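Local coordinates for glucose-6-phosphate dehydrogenase (Trypanosoma cruzi, PDB 5AQ1), which catalyses the NADP-dependent oxidation of glucose 6-phosphate to 6-phosphogluconolactone, the first step of the pentose phosphate pathway, at residues G89-L94 against N103-I108; R31-V36 against E448-N453. All blocks are in the same frame, centred on the assembly; numbering follows the deposited sequence.

Contact 1: residues G89-L94 against N103-I108; sequences GFFTRL and NFLRRI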
loop_
_atom_site.group_PDB
_atom_site.type_symbol
_atom_site.label_atom_id
_atom_site.label_comp_id
_atom_site.label_asym_id
_atom_site.label_seq_id
_atom_site.Cartn_x
_atom_site.Cartn_y
_atom_site.Cartn_z
ATOM N N GLY B 89 37.305 -40.918 -5.958
ATOM C CA GLY B 89 37.887 -40.092 -4.903
ATOM C C GLY B 89 37.109 -38.829 -4.571
ATOM O O GLY B 89 37.180 -38.342 -3.444
ATOM N N PHE B 90 36.367 -38.297 -5.542
ATOM C CA PHE B 90 35.593 -37.068 -5.342
ATOM C C PHE B 90 34.112 -37.298 -5.022
ATOM O O PHE B 90 33.361 -36.334 -4.864
ATOM C CB PHE B 90 35.723 -36.167 -6.570
ATOM C CG PHE B 90 37.125 -35.694 -6.825
ATOM C CD1 PHE B 90 37.985 -36.435 -7.621
ATOM C CD2 PHE B 90 37.586 -34.508 -6.268
ATOM C CE1 PHE B 90 39.279 -36.003 -7.859
ATOM C CE2 PHE B 90 38.879 -34.071 -6.502
ATOM C CZ PHE B 90 39.727 -34.818 -7.300
ATOM N N PHE B 91 33.691 -38.556 -4.914
ATOM C CA PHE B 91 32.309 -38.862 -4.541
ATOM C C PHE B 91 32.125 -38.673 -3.039
ATOM O O PHE B 91 33.012 -39.000 -2.248
ATOM C CB PHE B 91 31.918 -40.300 -4.921
ATOM C CG PHE B 91 32.017 -40.615 -6.394
ATOM C CD1 PHE B 91 32.212 -39.619 -7.354
ATOM C CD2 PHE B 91 31.874 -41.930 -6.825
ATOM C CE1 PHE B 91 32.295 -39.940 -8.699
ATOM C CE2 PHE B 91 31.951 -42.251 -8.168
ATOM C CZ PHE B 91 32.161 -41.257 -9.106
ATOM N N THR B 92 30.962 -38.159 -2.656
ATOM C CA THR B 92 30.647 -37.902 -1.255
ATOM C C THR B 92 29.424 -38.709 -0.838
ATOM O O THR B 92 28.762 -39.328 -1.678
ATOM C CB THR B 92 30.384 -36.400 -1.002
ATOM O OG1 THR B 92 29.163 -36.001 -1.637
ATOM C CG2 THR B 92 31.543 -35.555 -1.526
ATOM N N ARG B 93 29.142 -38.697 0.465
ATOM C CA ARG B 93 27.999 -39.403 1.047
ATOM C C ARG B 93 28.029 -40.900 0.728
ATOM O O ARG B 93 26.985 -41.541 0.574
ATOM C CB ARG B 93 26.690 -38.764 0.561
ATOM C CG ARG B 93 26.608 -37.238 0.720
ATOM C CD ARG B 93 25.288 -36.772 1.308
ATOM N NE ARG B 93 24.116 -37.477 0.812
ATOM C CZ ARG B 93 23.353 -38.312 1.526
ATOM N NH1 ARG B 93 23.625 -38.628 2.794
ATOM N NH2 ARG B 93 22.299 -38.858 0.944
ATOM N N LEU B 94 29.241 -41.444 0.658
ATOM C CA LEU B 94 29.462 -42.848 0.329
ATOM C C LEU B 94 28.911 -43.760 1.420
ATOM O O LEU B 94 28.214 -44.735 1.137
ATOM C CB LEU B 94 30.961 -43.110 0.133
ATOM C CG LEU B 94 31.572 -42.576 -1.165
ATOM C CD1 LEU B 94 33.070 -42.348 -1.025
ATOM C CD2 LEU B 94 31.280 -43.529 -2.311
ATOM N N ASN B 103 28.515 -50.214 -9.256
ATOM C CA ASN B 103 27.356 -50.195 -10.157
ATOM C C ASN B 103 27.294 -48.927 -10.994
ATOM O O ASN B 103 27.012 -48.987 -12.193
ATOM C CB ASN B 103 26.047 -50.355 -9.370
ATOM C CG ASN B 103 25.834 -51.771 -8.860
ATOM O OD1 ASN B 103 26.404 -52.730 -9.385
ATOM N ND2 ASN B 103 25.004 -51.910 -7.832
ATOM N N PHE B 104 27.564 -47.786 -10.365
ATOM C CA PHE B 104 27.613 -46.519 -11.086
ATOM C C PHE B 104 28.794 -46.455 -12.058
ATOM O O PHE B 104 28.631 -46.042 -13.206
ATOM C CB PHE B 104 27.676 -45.337 -10.118
ATOM C CG PHE B 104 27.834 -44.007 -10.802
ATOM C CD1 PHE B 104 26.817 -43.501 -11.599
ATOM C CD2 PHE B 104 29.002 -43.269 -10.661
ATOM C CE1 PHE B 104 26.957 -42.284 -12.239
ATOM C CE2 PHE B 104 29.147 -42.050 -11.295
ATOM C CZ PHE B 104 28.124 -41.556 -12.085
ATOM N N LEU B 105 29.976 -46.868 -11.603
ATOM C CA LEU B 105 31.177 -46.859 -12.446
ATOM C C LEU B 105 31.043 -47.792 -13.648
ATOM O O LEU B 105 31.645 -47.551 -14.691
ATOM C CB LEU B 105 32.428 -47.220 -11.634
ATOM C CG LEU B 105 32.826 -46.263 -10.506
ATOM C CD1 LEU B 105 34.082 -46.768 -9.812
ATOM C CD2 LEU B 105 33.030 -44.840 -11.012
ATOM N N ARG B 106 30.244 -48.847 -13.507
ATOM C CA ARG B 106 29.931 -49.733 -14.634
ATOM C C ARG B 106 29.248 -49.001 -15.796
ATOM O O ARG B 106 29.351 -49.432 -16.943
ATOM C CB ARG B 106 29.058 -50.911 -14.179
ATOM C CG ARG B 106 29.819 -52.202 -13.942
ATOM C CD ARG B 106 28.897 -53.287 -13.349
ATOM N NE ARG B 106 28.957 -53.348 -11.882
ATOM C CZ ARG B 106 29.901 -53.973 -11.173
ATOM N NH1 ARG B 106 30.907 -54.610 -11.775
ATOM N NH2 ARG B 106 29.841 -53.961 -9.840
ATOM N N ARG B 107 28.562 -47.901 -15.496
ATOM C CA ARG B 107 27.874 -47.107 -16.513
ATOM C C ARG B 107 28.790 -46.113 -17.237
ATOM O O ARG B 107 28.364 -45.495 -18.208
ATOM C CB ARG B 107 26.699 -46.335 -15.890
ATOM C CG ARG B 107 25.746 -47.155 -15.022
ATOM C CD ARG B 107 25.369 -48.499 -15.633
ATOM N NE ARG B 107 24.911 -48.372 -17.014
ATOM C CZ ARG B 107 24.637 -49.395 -17.819
ATOM N NH1 ARG B 107 24.758 -50.650 -17.395
ATOM N NH2 ARG B 107 24.236 -49.158 -19.063
ATOM N N ILE B 108 30.030 -45.958 -16.777
ATOM C CA ILE B 108 30.943 -44.970 -17.351
ATOM C C ILE B 108 31.912 -45.608 -18.339
ATOM O O ILE B 108 32.562 -46.595 -18.018
ATOM C CB ILE B 108 31.755 -44.242 -16.259
ATOM C CG1 ILE B 108 30.808 -43.522 -15.295
ATOM C CG2 ILE B 108 32.722 -43.242 -16.889
ATOM C CD1 ILE B 108 31.495 -42.814 -14.143
#
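Phe91 meets Phe104 and Leu105 within the Rossmann-like, coenzyme-binding domain of the enzyme, where the loop after helix 79-87 packs on helix 101-105 just before the edge strand 108-112. The far rim of the Phe91 ring does the touching: its CZ lies 3.8 Å from CE2 of Phe104, and its CE2 stands 4.0 Å from CD2 of Leu105. That methyl group arrives at the edge of the Phe91 ring, close to its plane. The two aromatic planes are inclined at 68° with centroids 5.8 Å apart, an oblique pairing in which Phe91 CZ sits at the edge of the Phe104 ring.

Phe104 leaves the helix with CG anti to its backbone N (chi1 176°), a setting that carries the ring toward the loop. Leu105 starts off to one side, and its CD2 end then bends back to Phe91. Around this trio helix 43-58 supplies a third ring: Phe54 stacks on Phe91 and also meets Phe104, while Tyr57 adds a further aromatic neighbour to Phe104. Ile68 of strand 67-72 and Leu53 of helix 43-58 also touch Phe104. After Leu105 the chain turns into strand 108-112 through a type I beta turn from Leu105 to Ile108, and Lys83 NZ hydrogen-bonds to both Leu105 O and Ile108 O.

Contact 2: residues R31-V36 against E448-N453; sequences RALTIV and EALLGN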
loop_
_atom_site.group_PDB
_atom_site.type_symbol
_atom_site.label_atom_id
_atom_site.label_comp_id
_atom_site.label_asym_id
_atom_site.label_seq_id
_atom_site.Cartn_x
_atom_site.Cartn_y
_atom_site.Cartn_z
ATOM N N ARG B 31 13.252 -44.687 -23.324
ATOM C CA ARG B 31 14.174 -44.483 -24.436
ATOM C C ARG B 31 15.605 -44.381 -23.907
ATOM O O ARG B 31 15.827 -43.926 -22.785
ATOM C CB ARG B 31 13.781 -43.210 -25.185
ATOM C CG ARG B 31 14.792 -42.714 -26.200
ATOM C CD ARG B 31 14.149 -41.720 -27.155
ATOM N NE ARG B 31 13.370 -42.386 -28.198
ATOM C CZ ARG B 31 12.561 -41.766 -29.053
ATOM N NH1 ARG B 31 12.394 -40.448 -28.998
ATOM N NH2 ARG B 31 11.906 -42.471 -29.970
ATOM N N ALA B 32 16.570 -44.807 -24.718
ATOM C CA ALA B 32 17.978 -44.796 -24.322
ATOM C C ALA B 32 18.428 -43.392 -23.934
ATOM O O ALA B 32 17.955 -42.408 -24.500
ATOM C CB ALA B 32 18.852 -45.333 -25.446
ATOM N N LEU B 33 19.339 -43.315 -22.966
ATOM C CA LEU B 33 19.907 -42.047 -22.513
ATOM C C LEU B 33 21.427 -42.130 -22.513
ATOM O O LEU B 33 22.006 -42.991 -21.851
ATOM C CB LEU B 33 19.418 -41.705 -21.104
ATOM C CG LEU B 33 19.963 -40.410 -20.482
ATOM C CD1 LEU B 33 19.706 -39.204 -21.374
ATOM C CD2 LEU B 33 19.357 -40.186 -19.109
ATOM N N THR B 34 22.066 -41.234 -23.258
ATOM C CA THR B 34 23.517 -41.147 -23.299
ATOM C C THR B 34 23.953 -39.746 -22.869
ATOM O O THR B 34 23.547 -38.752 -23.471
ATOM C CB THR B 34 24.063 -41.459 -24.707
ATOM O OG1 THR B 34 23.513 -42.697 -25.177
ATOM C CG2 THR B 34 25.581 -41.568 -24.687
ATOM N N ILE B 35 24.774 -39.685 -21.820
ATOM C CA ILE B 35 25.334 -38.433 -21.319
ATOM C C ILE B 35 26.823 -38.384 -21.658
ATOM O O ILE B 35 27.616 -39.140 -21.096
ATOM C CB ILE B 35 25.137 -38.303 -19.794
ATOM C CG1 ILE B 35 23.644 -38.343 -19.459
ATOM C CG2 ILE B 35 25.772 -37.016 -19.274
ATOM C CD1 ILE B 35 23.335 -38.417 -17.979
ATOM N N VAL B 36 27.197 -37.499 -22.578
ATOM C CA VAL B 36 28.585 -37.384 -23.024
ATOM C C VAL B 36 29.266 -36.204 -22.332
ATOM O O VAL B 36 28.888 -35.050 -22.541
ATOM C CB VAL B 36 28.680 -37.202 -24.552
ATOM C CG1 VAL B 36 30.130 -37.263 -25.007
ATOM C CG2 VAL B 36 27.857 -38.263 -25.269
ATOM N N GLU B 448 17.478 -31.136 -14.062
ATOM C CA GLU B 448 16.520 -30.277 -14.750
ATOM C C GLU B 448 16.766 -30.219 -16.267
ATOM O O GLU B 448 15.817 -30.099 -17.047
ATOM C CB GLU B 448 16.529 -28.875 -14.132
ATOM C CG GLU B 448 15.901 -28.834 -12.746
ATOM C CD GLU B 448 16.278 -27.600 -11.949
ATOM O OE1 GLU B 448 16.585 -26.557 -12.562
ATOM O OE2 GLU B 448 16.266 -27.670 -10.699
ATOM N N ALA B 449 18.031 -30.308 -16.678
ATOM C CA ALA B 449 18.378 -30.412 -18.099
ATOM C C ALA B 449 17.838 -31.709 -18.710
ATOM O O ALA B 449 17.361 -31.712 -19.845
ATOM C CB ALA B 449 19.884 -30.326 -18.291
ATOM N N LEU B 450 17.904 -32.801 -17.950
ATOM C CA LEU B 450 17.358 -34.081 -18.397
ATOM C C LEU B 450 15.839 -34.060 -18.482
ATOM O O LEU B 450 15.257 -34.708 -19.348
ATOM C CB LEU B 450 17.805 -35.216 -17.470
ATOM C CG LEU B 450 19.296 -35.564 -17.523
ATOM C CD1 LEU B 450 19.680 -36.449 -16.348
ATOM C CD2 LEU B 450 19.654 -36.234 -18.843
ATOM N N LEU B 451 15.198 -33.322 -17.578
ATOM C CA LEU B 451 13.747 -33.157 -17.624
ATOM C C LEU B 451 13.307 -32.179 -18.715
ATOM O O LEU B 451 12.140 -32.162 -19.093
ATOM C CB LEU B 451 13.207 -32.704 -16.264
ATOM C CG LEU B 451 13.297 -33.724 -15.122
ATOM C CD1 LEU B 451 12.806 -33.094 -13.824
ATOM C CD2 LEU B 451 12.523 -35.001 -15.432
ATOM N N GLY B 452 14.231 -31.358 -19.208
ATOM C CA GLY B 452 13.930 -30.411 -20.278
ATOM C C GLY B 452 13.394 -29.082 -19.778
ATOM O O GLY B 452 12.842 -28.307 -20.560
ATOM N N ASN B 453 13.578 -28.815 -18.483
ATOM C CA ASN B 453 13.149 -27.574 -17.858
ATOM C C ASN B 453 14.263 -26.531 -17.912
ATOM O O ASN B 453 15.286 -26.664 -17.238
ATOM C CB ASN B 453 12.740 -27.836 -16.407
ATOM C CG ASN B 453 12.266 -26.585 -15.689
ATOM O OD1 ASN B 453 12.174 -25.509 -16.276
ATOM N ND2 ASN B 453 11.963 -26.726 -14.405
#
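Leu450, near the C-terminal end of helix 441-451, meets Leu33 and Ile35 on strand 33-38, the first strand of the parallel Rossmann-like sheet. The contact therefore ties a helix from the C-terminal part of the chain to a central strand of the coenzyme-binding sheet. One methyl group carries it from the helix side: CD2 of Leu450 sits 3.9 Å from CD1 of Leu33 and 4.0 Å from CD2 of Leu33, so it nestles against both branches of that residue's fork. A looser touch, 4.4 Å, joins the same Leu450 CD2 to CD1 of Ile35.

With CG opposite the backbone N (chi1 179°), Leu33 extends both of its terminal methyls to Leu450, whose side chain crosses that of Leu33 at about a right angle. Leu450 instead has CG anti to its carbonyl carbon (chi1 -69°), and CD2 is the methyl that reaches the strand. Leu33 and Ile35, two residues apart on an extended strand, project from the same face, whereas Thr34 and Val36 turn to helix 118-134 on the other. Leu62, Pro63 and Leu145 add apolar surface around the two leucines.

Just beyond Leu450 the helix ends in a Schellman motif, with Gly452 at positive phi as the C-prime residue and Asn453 N bonded to Glu448 O at 3.0 Å. Arg176 NH1, from strand 175-179, takes up the carbonyl of Ala449, a polar link between this helix and the sheet, alongside the apolar ones. Between the two segments themselves no hydrogen bond forms: they are joined by van der Waals and hydrophobic contact among buried aliphatic methyls, without the directional constraint of a polar bond.

Both contacts are buried and lie by the parallel coenzyme-binding sheet, but only contact 2 includes one of its strands: contact 1 joins a loop to helix 101-105. Contact 1 is local, closing a short loop near edge strand 108-112; contact 2 spans more than four hundred residues and reaches the central strand 33-38 from the C-terminal part of the chain. Contact 1 is nested in sequence within the loop that contact 2 closes. Their centres are 19 Å apart and they do not touch, although strand 67-72 borders the segments of both. Each is apolar with no hydrogen bond across it: rings dominate in contact 1, branched aliphatic side chains in contact 2.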